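Sodium/sialic acid symporter SiaT (Proteus mirabilis, PDB 5NV9) couples the inward Na+ gradient to the uptake of sialic acids, chiefly N-acetylneuraminic acid, across the bacterial inner membrane. Local coordinates at residues 36-41 with 375-380; 74-79 with 291-296; 173-178 with 347-352; 210-215 with 219-224. All coordinates share one frame; numbering follows the deposited sequence.

Interaction 1 (36-41 with 375-380); sequences DDYFRG and KVAKLV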
loop_
_atom_site.group_PDB
_atom_site.type_symbol
_atom_site.label_atom_id
_atom_site.label_comp_id
_atom_site.label_asym_id
_atom_site.label_seq_id
_atom_site.Cartn_x
_atom_site.Cartn_y
_atom_site.Cartn_z
ATOM N N ASP A 36 -11.676 -7.392 19.211
ATOM C CA ASP A 36 -10.319 -7.139 19.647
ATOM C C ASP A 36 -9.413 -8.171 19.022
ATOM O O ASP A 36 -8.371 -7.802 18.516
ATOM C CB ASP A 36 -10.170 -7.215 21.161
ATOM C CG ASP A 36 -8.748 -6.911 21.598
ATOM O OD1 ASP A 36 -8.315 -5.750 21.539
ATOM O OD2 ASP A 36 -8.011 -7.832 21.945
ATOM N N ASP A 37 -9.808 -9.450 19.078
ATOM C CA ASP A 37 -9.091 -10.487 18.351
ATOM C C ASP A 37 -8.975 -10.152 16.877
ATOM O O ASP A 37 -7.888 -10.138 16.349
ATOM C CB ASP A 37 -9.727 -11.870 18.506
ATOM C CG ASP A 37 -9.737 -12.335 19.967
ATOM O OD1 ASP A 37 -8.674 -12.246 20.696
ATOM O OD2 ASP A 37 -10.843 -12.733 20.375
ATOM N N TYR A 38 -10.089 -9.841 16.249
ATOM C CA TYR A 38 -10.144 -9.766 14.804
ATOM C C TYR A 38 -9.377 -8.570 14.210
ATOM O O TYR A 38 -8.865 -8.680 13.103
ATOM C CB TYR A 38 -11.601 -9.726 14.387
ATOM C CG TYR A 38 -11.916 -10.224 13.012
ATOM C CD1 TYR A 38 -12.033 -11.598 12.748
ATOM C CD2 TYR A 38 -12.165 -9.338 11.975
ATOM C CE1 TYR A 38 -12.369 -12.057 11.488
ATOM C CE2 TYR A 38 -12.519 -9.794 10.725
ATOM C CZ TYR A 38 -12.584 -11.154 10.480
ATOM O OH TYR A 38 -12.966 -11.592 9.237
ATOM N N PHE A 39 -9.344 -7.443 14.933
ATOM C CA PHE A 39 -8.723 -6.209 14.455
ATOM C C PHE A 39 -7.419 -5.853 15.180
ATOM O O PHE A 39 -6.578 -5.173 14.600
ATOM C CB PHE A 39 -9.706 -5.030 14.539
ATOM C CG PHE A 39 -10.969 -5.187 13.691
ATOM C CD1 PHE A 39 -10.888 -5.439 12.354
ATOM C CD2 PHE A 39 -12.221 -5.091 14.272
ATOM C CE1 PHE A 39 -12.011 -5.567 11.591
ATOM C CE2 PHE A 39 -13.377 -5.217 13.524
ATOM C CZ PHE A 39 -13.277 -5.431 12.166
ATOM N N ARG A 40 -7.284 -6.261 16.453
ATOM C CA ARG A 40 -6.124 -5.897 17.271
ATOM C C ARG A 40 -5.241 -7.118 17.550
ATOM O O ARG A 40 -4.113 -6.971 18.004
ATOM C CB ARG A 40 -6.545 -5.187 18.558
ATOM C CG ARG A 40 -7.322 -3.880 18.274
ATOM C CD ARG A 40 -7.837 -3.086 19.527
ATOM N NE ARG A 40 -6.888 -3.194 20.615
ATOM C CZ ARG A 40 -5.969 -2.309 20.962
ATOM N NH1 ARG A 40 -5.878 -1.124 20.402
ATOM N NH2 ARG A 40 -5.174 -2.612 21.957
ATOM N N GLY A 41 -5.722 -8.328 17.248
ATOM C CA GLY A 41 -4.885 -9.514 17.405
ATOM C C GLY A 41 -4.584 -9.897 18.873
ATOM O O GLY A 41 -3.663 -10.676 19.126
ATOM N N LYS A 375 -19.699 -10.268 14.281
ATOM C CA LYS A 375 -20.477 -10.497 13.078
ATOM C C LYS A 375 -20.265 -9.442 12.004
ATOM O O LYS A 375 -20.067 -9.773 10.856
ATOM C CB LYS A 375 -21.959 -10.542 13.386
ATOM C CG LYS A 375 -22.474 -11.897 13.799
ATOM C CD LYS A 375 -23.988 -11.811 13.957
ATOM C CE LYS A 375 -24.622 -11.201 12.711
ATOM N NZ LYS A 375 -26.007 -11.680 12.485
ATOM N N VAL A 376 -20.360 -8.163 12.370
ATOM C CA VAL A 376 -20.242 -7.080 11.392
ATOM C C VAL A 376 -18.813 -6.978 10.856
ATOM O O VAL A 376 -18.643 -6.748 9.687
ATOM C CB VAL A 376 -20.772 -5.734 11.980
ATOM C CG1 VAL A 376 -20.602 -4.583 11.016
ATOM C CG2 VAL A 376 -22.260 -5.868 12.325
ATOM N N ALA A 377 -17.814 -7.192 11.722
ATOM C CA ALA A 377 -16.411 -7.307 11.326
ATOM C C ALA A 377 -16.235 -8.307 10.188
ATOM O O ALA A 377 -15.618 -7.970 9.167
ATOM C CB ALA A 377 -15.536 -7.692 12.510
ATOM N N LYS A 378 -16.802 -9.514 10.347
ATOM C CA LYS A 378 -16.733 -10.516 9.286
ATOM C C LYS A 378 -17.481 -10.159 8.020
ATOM O O LYS A 378 -16.968 -10.326 6.923
ATOM C CB LYS A 378 -17.208 -11.866 9.794
ATOM C CG LYS A 378 -16.151 -12.540 10.640
ATOM C CD LYS A 378 -16.660 -13.822 11.280
ATOM C CE LYS A 378 -16.743 -14.969 10.280
ATOM N NZ LYS A 378 -15.397 -15.569 9.974
ATOM N N LEU A 379 -18.701 -9.687 8.184
ATOM C CA LEU A 379 -19.582 -9.325 7.072
ATOM C C LEU A 379 -18.966 -8.293 6.143
ATOM O O LEU A 379 -19.020 -8.421 4.925
ATOM C CB LEU A 379 -20.864 -8.746 7.661
ATOM C CG LEU A 379 -21.950 -8.400 6.654
ATOM C CD1 LEU A 379 -22.292 -9.589 5.746
ATOM C CD2 LEU A 379 -23.157 -7.872 7.412
ATOM N N VAL A 380 -18.309 -7.289 6.719
ATOM C CA VAL A 380 -17.781 -6.225 5.901
ATOM C C VAL A 380 -16.589 -6.675 5.050
ATOM O O VAL A 380 -16.348 -6.143 3.976
ATOM C CB VAL A 380 -17.468 -4.975 6.734
ATOM C CG1 VAL A 380 -16.751 -3.933 5.895
ATOM C CG2 VAL A 380 -18.742 -4.408 7.285
#

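Interaction 2 (74-79 with 291-296); sequences SDWTFI and IGSALF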
loop_
_atom_site.group_PDB
_atom_site.type_symbol
_atom_site.label_atom_id
_atom_site.label_comp_id
_atom_site.label_asym_id
_atom_site.label_seq_id
_atom_site.Cartn_x
_atom_site.Cartn_y
_atom_site.Cartn_z
ATOM N N SER A 74 13.278 4.566 -17.852
ATOM C CA SER A 74 13.871 5.841 -17.427
ATOM C C SER A 74 15.046 5.639 -16.497
ATOM O O SER A 74 16.146 5.380 -16.955
ATOM C CB SER A 74 12.809 6.778 -16.786
ATOM O OG SER A 74 12.314 6.164 -15.617
ATOM N N ASP A 75 14.837 5.841 -15.194
ATOM C CA ASP A 75 15.935 5.856 -14.299
ATOM C C ASP A 75 15.562 5.388 -12.871
ATOM O O ASP A 75 14.471 4.831 -12.632
ATOM C CB ASP A 75 16.514 7.259 -14.337
ATOM C CG ASP A 75 15.485 8.337 -13.971
ATOM O OD1 ASP A 75 14.843 8.240 -12.903
ATOM O OD2 ASP A 75 15.358 9.331 -14.702
ATOM N N TRP A 76 16.467 5.587 -11.919
ATOM C CA TRP A 76 16.214 5.202 -10.532
ATOM C C TRP A 76 15.759 6.369 -9.685
ATOM O O TRP A 76 15.677 6.200 -8.482
ATOM C CB TRP A 76 17.478 4.658 -9.885
ATOM C CG TRP A 76 17.899 3.282 -10.291
ATOM C CD1 TRP A 76 17.820 2.726 -11.529
ATOM C CD2 TRP A 76 18.534 2.335 -9.458
ATOM N NE1 TRP A 76 18.313 1.448 -11.501
ATOM C CE2 TRP A 76 18.744 1.175 -10.232
ATOM C CE3 TRP A 76 18.892 2.327 -8.091
ATOM C CZ2 TRP A 76 19.367 0.037 -9.724
ATOM C CZ3 TRP A 76 19.477 1.185 -7.577
ATOM C CH2 TRP A 76 19.685 0.029 -8.391
ATOM N N THR A 77 15.449 7.534 -10.242
ATOM C CA THR A 77 15.168 8.667 -9.339
ATOM C C THR A 77 14.072 8.425 -8.283
ATOM O O THR A 77 14.174 8.933 -7.198
ATOM C CB THR A 77 14.875 9.969 -10.083
ATOM O OG1 THR A 77 13.856 9.771 -11.043
ATOM C CG2 THR A 77 16.115 10.468 -10.741
ATOM N N PHE A 78 13.028 7.677 -8.621
ATOM C CA PHE A 78 11.967 7.354 -7.697
ATOM C C PHE A 78 12.378 6.631 -6.414
ATOM O O PHE A 78 11.675 6.692 -5.425
ATOM C CB PHE A 78 10.909 6.514 -8.383
ATOM C CG PHE A 78 9.867 7.314 -9.132
ATOM C CD1 PHE A 78 10.229 8.365 -10.006
ATOM C CD2 PHE A 78 8.533 6.931 -9.072
ATOM C CE1 PHE A 78 9.267 9.058 -10.732
ATOM C CE2 PHE A 78 7.550 7.648 -9.782
ATOM C CZ PHE A 78 7.924 8.697 -10.623
ATOM N N ILE A 79 13.528 5.955 -6.429
ATOM C CA ILE A 79 14.019 5.246 -5.267
ATOM C C ILE A 79 14.249 6.238 -4.103
ATOM O O ILE A 79 14.216 5.838 -2.941
ATOM C CB ILE A 79 15.275 4.348 -5.565
ATOM C CG1 ILE A 79 15.322 3.156 -4.595
ATOM C CG2 ILE A 79 16.581 5.172 -5.536
ATOM C CD1 ILE A 79 16.543 2.280 -4.722
ATOM N N ILE A 291 16.204 -4.819 -11.291
ATOM C CA ILE A 291 15.550 -5.650 -12.285
ATOM C C ILE A 291 15.240 -4.946 -13.631
ATOM O O ILE A 291 15.535 -5.515 -14.696
ATOM C CB ILE A 291 14.303 -6.378 -11.727
ATOM C CG1 ILE A 291 14.738 -7.492 -10.786
ATOM C CG2 ILE A 291 13.493 -7.000 -12.835
ATOM C CD1 ILE A 291 13.634 -7.824 -9.799
ATOM N N GLY A 292 14.661 -3.733 -13.578
ATOM C CA GLY A 292 14.402 -2.928 -14.773
ATOM C C GLY A 292 15.661 -2.544 -15.496
ATOM O O GLY A 292 15.730 -2.633 -16.691
ATOM N N SER A 293 16.692 -2.153 -14.779
ATOM C CA SER A 293 17.962 -1.907 -15.418
ATOM C C SER A 293 18.596 -3.151 -16.071
ATOM O O SER A 293 19.131 -3.102 -17.208
ATOM C CB SER A 293 18.898 -1.289 -14.374
ATOM O OG SER A 293 18.389 -0.039 -13.963
ATOM N N ALA A 294 18.538 -4.268 -15.349
ATOM C CA ALA A 294 18.978 -5.571 -15.899
ATOM C C ALA A 294 18.250 -5.976 -17.128
ATOM O O ALA A 294 18.890 -6.439 -18.080
ATOM C CB ALA A 294 18.923 -6.676 -14.859
ATOM N N LEU A 295 16.921 -5.806 -17.146
ATOM C CA LEU A 295 16.129 -6.231 -18.281
ATOM C C LEU A 295 16.400 -5.393 -19.490
ATOM O O LEU A 295 16.285 -5.894 -20.610
ATOM C CB LEU A 295 14.632 -6.170 -17.986
ATOM C CG LEU A 295 14.088 -7.256 -17.035
ATOM C CD1 LEU A 295 12.691 -6.990 -16.645
ATOM C CD2 LEU A 295 14.179 -8.635 -17.616
ATOM N N PHE A 296 16.650 -4.092 -19.244
ATOM C CA PHE A 296 17.007 -3.145 -20.267
ATOM C C PHE A 296 18.289 -3.599 -20.972
ATOM O O PHE A 296 18.344 -3.626 -22.215
ATOM C CB PHE A 296 17.179 -1.761 -19.656
ATOM C CG PHE A 296 17.956 -0.842 -20.507
ATOM C CD1 PHE A 296 17.395 -0.312 -21.623
ATOM C CD2 PHE A 296 19.240 -0.524 -20.175
ATOM C CE1 PHE A 296 18.103 0.535 -22.454
ATOM C CE2 PHE A 296 19.972 0.318 -21.004
ATOM C CZ PHE A 296 19.408 0.840 -22.147
#

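Interaction 3 (173-178 with 347-352); sequences GGIEGV and SLNSIS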
loop_
_atom_site.group_PDB
_atom_site.type_symbol
_atom_site.label_atom_id
_atom_site.label_comp_id
_atom_site.label_asym_id
_atom_site.label_seq_id
_atom_site.Cartn_x
_atom_site.Cartn_y
_atom_site.Cartn_z
ATOM N N GLY A 173 -9.423 -15.601 9.051
ATOM C CA GLY A 173 -8.206 -15.466 9.860
ATOM C C GLY A 173 -7.986 -14.284 10.758
ATOM O O GLY A 173 -7.104 -14.329 11.662
ATOM N N GLY A 174 -8.747 -13.205 10.519
ATOM C CA GLY A 174 -8.633 -12.010 11.337
ATOM C C GLY A 174 -7.312 -11.330 11.021
ATOM O O GLY A 174 -6.680 -11.683 10.055
ATOM N N ILE A 175 -6.948 -10.315 11.799
ATOM C CA ILE A 175 -5.734 -9.564 11.564
ATOM C C ILE A 175 -4.513 -10.445 11.799
ATOM O O ILE A 175 -3.468 -10.224 11.152
ATOM C CB ILE A 175 -5.650 -8.330 12.441
ATOM C CG1 ILE A 175 -4.441 -7.481 12.020
ATOM C CG2 ILE A 175 -5.614 -8.700 13.957
ATOM C CD1 ILE A 175 -4.358 -7.076 10.565
ATOM N N GLU A 176 -4.626 -11.459 12.687
ATOM C CA GLU A 176 -3.483 -12.389 12.875
ATOM C C GLU A 176 -3.187 -13.268 11.651
ATOM O O GLU A 176 -2.044 -13.410 11.226
ATOM C CB GLU A 176 -3.632 -13.231 14.125
ATOM C CG GLU A 176 -3.275 -12.446 15.376
ATOM C CD GLU A 176 -3.730 -13.166 16.632
ATOM O OE1 GLU A 176 -4.925 -13.060 16.931
ATOM O OE2 GLU A 176 -2.892 -13.848 17.268
ATOM N N GLY A 177 -4.235 -13.819 11.072
ATOM C CA GLY A 177 -4.066 -14.510 9.840
ATOM C C GLY A 177 -3.626 -13.670 8.663
ATOM O O GLY A 177 -2.922 -14.157 7.787
ATOM N N VAL A 178 -4.018 -12.393 8.668
ATOM C CA VAL A 178 -3.614 -11.470 7.656
ATOM C C VAL A 178 -2.119 -11.145 7.839
ATOM O O VAL A 178 -1.353 -11.047 6.876
ATOM C CB VAL A 178 -4.434 -10.167 7.753
ATOM C CG1 VAL A 178 -3.815 -9.145 6.878
ATOM C CG2 VAL A 178 -5.852 -10.400 7.271
ATOM N N SER A 347 -5.957 -4.372 3.234
ATOM C CA SER A 347 -6.897 -3.334 2.884
ATOM C C SER A 347 -8.329 -3.791 3.268
ATOM O O SER A 347 -9.109 -2.985 3.799
ATOM C CB SER A 347 -6.853 -3.005 1.368
ATOM O OG SER A 347 -5.777 -2.144 0.986
ATOM N N LEU A 348 -8.678 -5.060 3.026
ATOM C CA LEU A 348 -10.031 -5.571 3.431
ATOM C C LEU A 348 -10.259 -5.573 4.952
ATOM O O LEU A 348 -11.296 -5.067 5.461
ATOM C CB LEU A 348 -10.306 -6.958 2.906
ATOM C CG LEU A 348 -10.447 -7.166 1.379
ATOM C CD1 LEU A 348 -10.600 -8.673 1.070
ATOM C CD2 LEU A 348 -11.567 -6.389 0.765
ATOM N N ASN A 349 -9.296 -6.087 5.682
ATOM C CA ASN A 349 -9.379 -6.032 7.125
ATOM C C ASN A 349 -9.442 -4.596 7.695
ATOM O O ASN A 349 -10.209 -4.333 8.631
ATOM C CB ASN A 349 -8.257 -6.800 7.774
ATOM C CG ASN A 349 -8.386 -6.834 9.290
ATOM O OD1 ASN A 349 -7.853 -5.966 9.943
ATOM N ND2 ASN A 349 -8.997 -7.879 9.848
ATOM N N SER A 350 -8.655 -3.681 7.132
ATOM C CA SER A 350 -8.657 -2.290 7.610
ATOM C C SER A 350 -9.907 -1.622 7.297
ATOM O O SER A 350 -10.345 -0.766 8.070
ATOM C CB SER A 350 -7.484 -1.519 7.061
ATOM O OG SER A 350 -6.304 -2.088 7.610
ATOM N N ILE A 351 -10.445 -1.888 6.106
ATOM C CA ILE A 351 -11.780 -1.372 5.730
ATOM C C ILE A 351 -12.800 -1.793 6.737
ATOM O O ILE A 351 -13.558 -0.959 7.276
ATOM C CB ILE A 351 -12.220 -1.771 4.349
ATOM C CG1 ILE A 351 -11.451 -0.998 3.311
ATOM C CG2 ILE A 351 -13.717 -1.480 4.147
ATOM C CD1 ILE A 351 -11.420 -1.665 1.936
ATOM N N SER A 352 -12.840 -3.070 7.034
ATOM C CA SER A 352 -13.749 -3.571 8.095
ATOM C C SER A 352 -13.452 -3.036 9.466
ATOM O O SER A 352 -14.396 -2.806 10.186
ATOM C CB SER A 352 -13.793 -5.059 8.139
ATOM O OG SER A 352 -14.691 -5.514 9.136
#

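Interaction 4 (210-215 with 219-224); sequences EIFTTT and DKFFPT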
loop_
_atom_site.group_PDB
_atom_site.type_symbol
_atom_site.label_atom_id
_atom_site.label_comp_id
_atom_site.label_asym_id
_atom_site.label_seq_id
_atom_site.Cartn_x
_atom_site.Cartn_y
_atom_site.Cartn_z
ATOM N N GLU A 210 28.611 -5.585 -16.504
ATOM C CA GLU A 210 28.032 -5.019 -17.716
ATOM C C GLU A 210 26.634 -4.360 -17.490
ATOM O O GLU A 210 26.343 -3.344 -18.078
ATOM C CB GLU A 210 28.035 -6.082 -18.797
ATOM C CG GLU A 210 27.499 -5.681 -20.151
ATOM C CD GLU A 210 28.312 -4.568 -20.799
ATOM O OE1 GLU A 210 29.430 -4.209 -20.344
ATOM O OE2 GLU A 210 27.820 -4.024 -21.783
ATOM N N ILE A 211 25.785 -4.912 -16.631
ATOM C CA ILE A 211 24.551 -4.253 -16.292
ATOM C C ILE A 211 24.791 -2.870 -15.672
ATOM O O ILE A 211 24.171 -1.897 -16.107
ATOM C CB ILE A 211 23.708 -5.113 -15.339
ATOM C CG1 ILE A 211 23.123 -6.279 -16.117
ATOM C CG2 ILE A 211 22.584 -4.263 -14.706
ATOM C CD1 ILE A 211 22.577 -7.412 -15.251
ATOM N N PHE A 212 25.728 -2.776 -14.726
ATOM C CA PHE A 212 26.104 -1.525 -14.112
ATOM C C PHE A 212 26.575 -0.443 -15.102
ATOM O O PHE A 212 26.075 0.706 -15.065
ATOM C CB PHE A 212 27.182 -1.703 -13.019
ATOM C CG PHE A 212 27.568 -0.406 -12.352
ATOM C CD1 PHE A 212 26.785 0.135 -11.327
ATOM C CD2 PHE A 212 28.708 0.273 -12.739
ATOM C CE1 PHE A 212 27.120 1.328 -10.725
ATOM C CE2 PHE A 212 29.061 1.461 -12.126
ATOM C CZ PHE A 212 28.264 1.999 -11.129
ATOM N N THR A 213 27.552 -0.822 -15.906
ATOM C CA THR A 213 28.286 0.070 -16.816
ATOM C C THR A 213 27.410 0.586 -17.904
ATOM O O THR A 213 27.417 1.810 -18.165
ATOM C CB THR A 213 29.487 -0.663 -17.438
ATOM O OG1 THR A 213 30.494 -0.691 -16.450
ATOM C CG2 THR A 213 30.068 0.057 -18.645
ATOM N N THR A 214 26.644 -0.322 -18.517
ATOM C CA THR A 214 25.711 0.081 -19.556
ATOM C C THR A 214 24.652 1.056 -18.996
ATOM O O THR A 214 24.328 2.109 -19.617
ATOM C CB THR A 214 24.961 -1.105 -20.137
ATOM O OG1 THR A 214 25.883 -2.055 -20.638
ATOM C CG2 THR A 214 24.024 -0.653 -21.262
ATOM N N THR A 215 24.121 0.717 -17.823
ATOM C CA THR A 215 23.145 1.573 -17.201
ATOM C C THR A 215 23.713 2.932 -16.881
ATOM O O THR A 215 23.042 3.938 -17.113
ATOM C CB THR A 215 22.503 0.924 -15.938
ATOM O OG1 THR A 215 21.855 -0.277 -16.304
ATOM C CG2 THR A 215 21.486 1.801 -15.371
ATOM N N ASP A 219 23.082 6.940 -18.579
ATOM C CA ASP A 219 22.593 7.914 -17.638
ATOM C C ASP A 219 21.247 7.478 -17.016
ATOM O O ASP A 219 20.365 8.274 -16.803
ATOM C CB ASP A 219 22.478 9.291 -18.330
ATOM C CG ASP A 219 22.645 10.461 -17.373
ATOM O OD1 ASP A 219 23.279 10.301 -16.304
ATOM O OD2 ASP A 219 22.113 11.566 -17.678
ATOM N N LYS A 220 21.112 6.211 -16.703
ATOM C CA LYS A 220 19.866 5.692 -16.226
ATOM C C LYS A 220 19.867 5.407 -14.731
ATOM O O LYS A 220 19.028 4.610 -14.251
ATOM C CB LYS A 220 19.486 4.449 -17.032
ATOM C CG LYS A 220 19.012 4.753 -18.440
ATOM C CD LYS A 220 18.872 3.510 -19.314
ATOM C CE LYS A 220 17.590 2.682 -19.053
ATOM N NZ LYS A 220 16.354 3.459 -19.229
ATOM N N PHE A 221 20.820 5.964 -13.998
ATOM C CA PHE A 221 20.731 5.953 -12.517
ATOM C C PHE A 221 20.114 7.260 -12.001
ATOM O O PHE A 221 18.921 7.301 -11.753
ATOM C CB PHE A 221 22.074 5.666 -11.876
ATOM C CG PHE A 221 22.507 4.244 -12.028
ATOM C CD1 PHE A 221 21.751 3.226 -11.499
ATOM C CD2 PHE A 221 23.686 3.927 -12.658
ATOM C CE1 PHE A 221 22.158 1.899 -11.612
ATOM C CE2 PHE A 221 24.106 2.593 -12.806
ATOM C CZ PHE A 221 23.332 1.587 -12.287
ATOM N N PHE A 222 20.894 8.330 -11.894
ATOM C CA PHE A 222 20.399 9.607 -11.336
ATOM C C PHE A 222 20.784 10.707 -12.292
ATOM O O PHE A 222 21.791 11.393 -12.065
ATOM C CB PHE A 222 20.936 9.822 -9.904
ATOM C CG PHE A 222 20.527 8.728 -8.952
ATOM C CD1 PHE A 222 19.285 8.735 -8.366
ATOM C CD2 PHE A 222 21.363 7.654 -8.714
ATOM C CE1 PHE A 222 18.904 7.728 -7.508
ATOM C CE2 PHE A 222 20.992 6.627 -7.862
ATOM C CZ PHE A 222 19.755 6.658 -7.268
ATOM N N PRO A 223 20.032 10.849 -13.408
ATOM C CA PRO A 223 20.504 11.823 -14.427
ATOM C C PRO A 223 20.375 13.258 -13.859
ATOM O O PRO A 223 19.363 13.587 -13.259
ATOM C CB PRO A 223 19.553 11.596 -15.627
ATOM C CG PRO A 223 18.410 10.791 -15.085
ATOM C CD PRO A 223 18.826 10.122 -13.835
ATOM N N THR A 224 21.418 14.062 -13.978
ATOM C CA THR A 224 21.412 15.373 -13.364
ATOM C C THR A 224 20.482 16.333 -14.131
ATOM O O THR A 224 20.118 17.377 -13.625
ATOM C CB THR A 224 22.826 15.940 -13.261
ATOM O OG1 THR A 224 23.414 15.962 -14.549
ATOM C CG2 THR A 224 23.662 15.100 -12.361
#

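Interaction 1 (36-41 with 375-380)
At the cytoplasmic side of this LeuT-fold symporter, Tyr38 and Phe39 of the short helix 35-40 pack on Ala377 and Lys378, near the start of transmembrane helix 370-398. The axes of the two short helical segments approach to 10.4 Å, at an angle of 42°, and the aromatic rings bridge the gap. Ala377 supplies one methyl to both rings: CB lies 3.2 Å from Phe39 CZ, a tight contact, and 3.8 Å from Tyr38 CD2. It meets each ring obliquely. The rings brace each other as well, since Tyr38 CD2 is set 3.8 Å above the plane of the Phe39 ring, displaced toward its rim.

With CG of Tyr38 trans to the backbone N (chi1 -155°), the phenol reaches across to Lys378, whose chain it crosses at about a right angle; Tyr38 OH comes to 3.6 Å from Lys378 CG. Farther out, bends at chi3 and chi4 of Lys378 turn its ammonium group to a cation-pi contact with Trp171. Tyr38 OH is hydrogen-bonded to the backbone O of Trp171, and Ala377 O to Ser352 OG of helix 328-361, which also flanks Phe39. No hydrogen bond joins the two segments themselves, so their association is one of apolar packing, with Tyr38 OH bonded to the backbone of Trp171 and the Lys378 ammonium against its ring.

Interaction 2 (74-79 with 291-296)
Trp76 and Ser293 meet through a single hydrogen bond, from the indole N-H to the serine hydroxyl. Trp76 NE1 is 2.9 Å from Ser293 OG, and the bond is nearly straight, with an angle of 168° at the hydrogen. Ser293 OG lies at the edge of the indole, only 3° out of the ring plane, so the N-H points straight out of the ring edge. The indole gets there by its first torsion: at chi1 -75° CG lies opposite the carbonyl carbon and beside the backbone N, and the ring extends from the loop toward helix 267-301. Ser293 has the same kind of rotamer, OG lying beside its own backbone N, on a CB that points at the loop.

The loop belongs to the periplasmic side of the LeuT fold, between helices 61-73 and 80-87, and an Asx turn shapes it right next to the tryptophan. Asp75 OD1 accepts from Thr77 N at 2.8 Å, on the anti side of the carboxylate, and from Thr77 OG1 at 2.6 Å, on the syn side, both tilted out of the carboxylate plane. Two donors of one residue thus grip a single oxygen, which limits rotation of the Asp75 carboxylate. The indole also meets the rings of Phe221, edge-to-face, and Phe289, and touches Ile286; Phe289 and Ile286 lie one and two helical turns before Ser293. The side chain of Trp76 lies about 11 Å from the bound sialic acid and about 9 Å from the side chain of Gln82, a residue that binds this substrate.

Interaction 3 (173-178 with 347-352)
Gly174 and Ile175 of helix 155-203 face Asn349 of helix 328-361, where the two transmembrane helices cross at -144°, their short axes 10.0 Å apart. Gly174 has positive phi (71°) and lies at a kink; its C is 4.0 Å from Asn349 ND2. Ile175 comes next: the N has no bond to the preceding turn and is instead hydrogen-bonded to Tyr38 O. Its side chain crosses that of Asn349 at about a right angle, with Ile175 CD1 3.7 Å from Asn349 OD1. One turn on, Val178 points at the other helix, and its CG2 loosely meets Asn349 CB at 4.4 Å.

Asn349 carries the whole contact from its side. CG lies trans to the backbone N (chi1 -176°), which projects the amide into the gap, where OD1 is hydrogen-bonded to Gln259 NE2 and ND2 weakly to Tyr38 O. The side chain of Val178 is also about 3 Å from a bound sodium ion and packs beside Ser345 and Ser346, ligands of the second Na+ site. The crossing thus lies just cytoplasmic of that site, with helix 118-151 along Ser347 and Ile351, helix 370-398 along Leu348 and Ser352, and helix 35-40 touching Asn349 and Ser352 through Phe39.

Interaction 4 (210-215 with 219-224)
Thr215, Phe221 and Lys220 make up most of this contact, in which the periplasmic helix 207-217 is folded over by the loop that follows it. The methyl of Thr215 is its centre. CG2 lies over one face of the Phe221 ring, 3.7 Å from the centroid, in a CH-pi contact only 15° off the ring normal. The same CG2 is 3.7 Å from Lys220 CB. The hydroxyl is turned the other way: Thr215 OG1 donates to Ile211 O at 2.8 Å, one turn back, from the face of that carbonyl opposite to the one Thr215 N uses. This bond fixes the rotation about CA-CB and so holds the methyl against the aromatic ring.

The far end of the Phe221 ring reaches the last turns of the helix. Its CE2 approaches Phe212 O at 3.5 Å, with the oxygen at the ring edge, while the rings of Phe212 and Phe221 meet obliquely, centroids 5.4 Å apart. The chain reverses by a Schellman motif: Asp219 takes positive phi, and Lys220 N bonds to Thr215 O at 3.0 Å, the characteristic link across the helix C terminus. The chain of Lys220, bent at chi3 and chi4, leads away from the helix to the backbone oxygens of Tyr72 and Ser74.

Helix 267-301 is the neighbour, touching Thr215 through Ser293 and Thr214 through Val297, and contributing Phe296 to a cation-pi contact with Lys220; Phe221 also meets Trp76, from the loop between helices 61-73 and 80-87, edge-to-face.

From the N terminus, the chain passes residues 36-41 first, and interaction 1 closes the widest loop when helix 370-398 returns to them. The other three contacts nest inside it. Residues 74-79 wait for 291-296 in interaction 2, while 173-178 wait for 347-352 in interaction 3, so these two cross. Interaction 4 is a short reversal, nested within the loops of all the others. In space they form two groups on opposite sides of the chain's centre: interactions 1 and 3 touch on the cytoplasmic side, joining helices 35-40, 155-203, 328-361 and 370-398, and interactions 2 and 4 touch on the periplasmic side, tying two loops to helices 207-217 and 267-301.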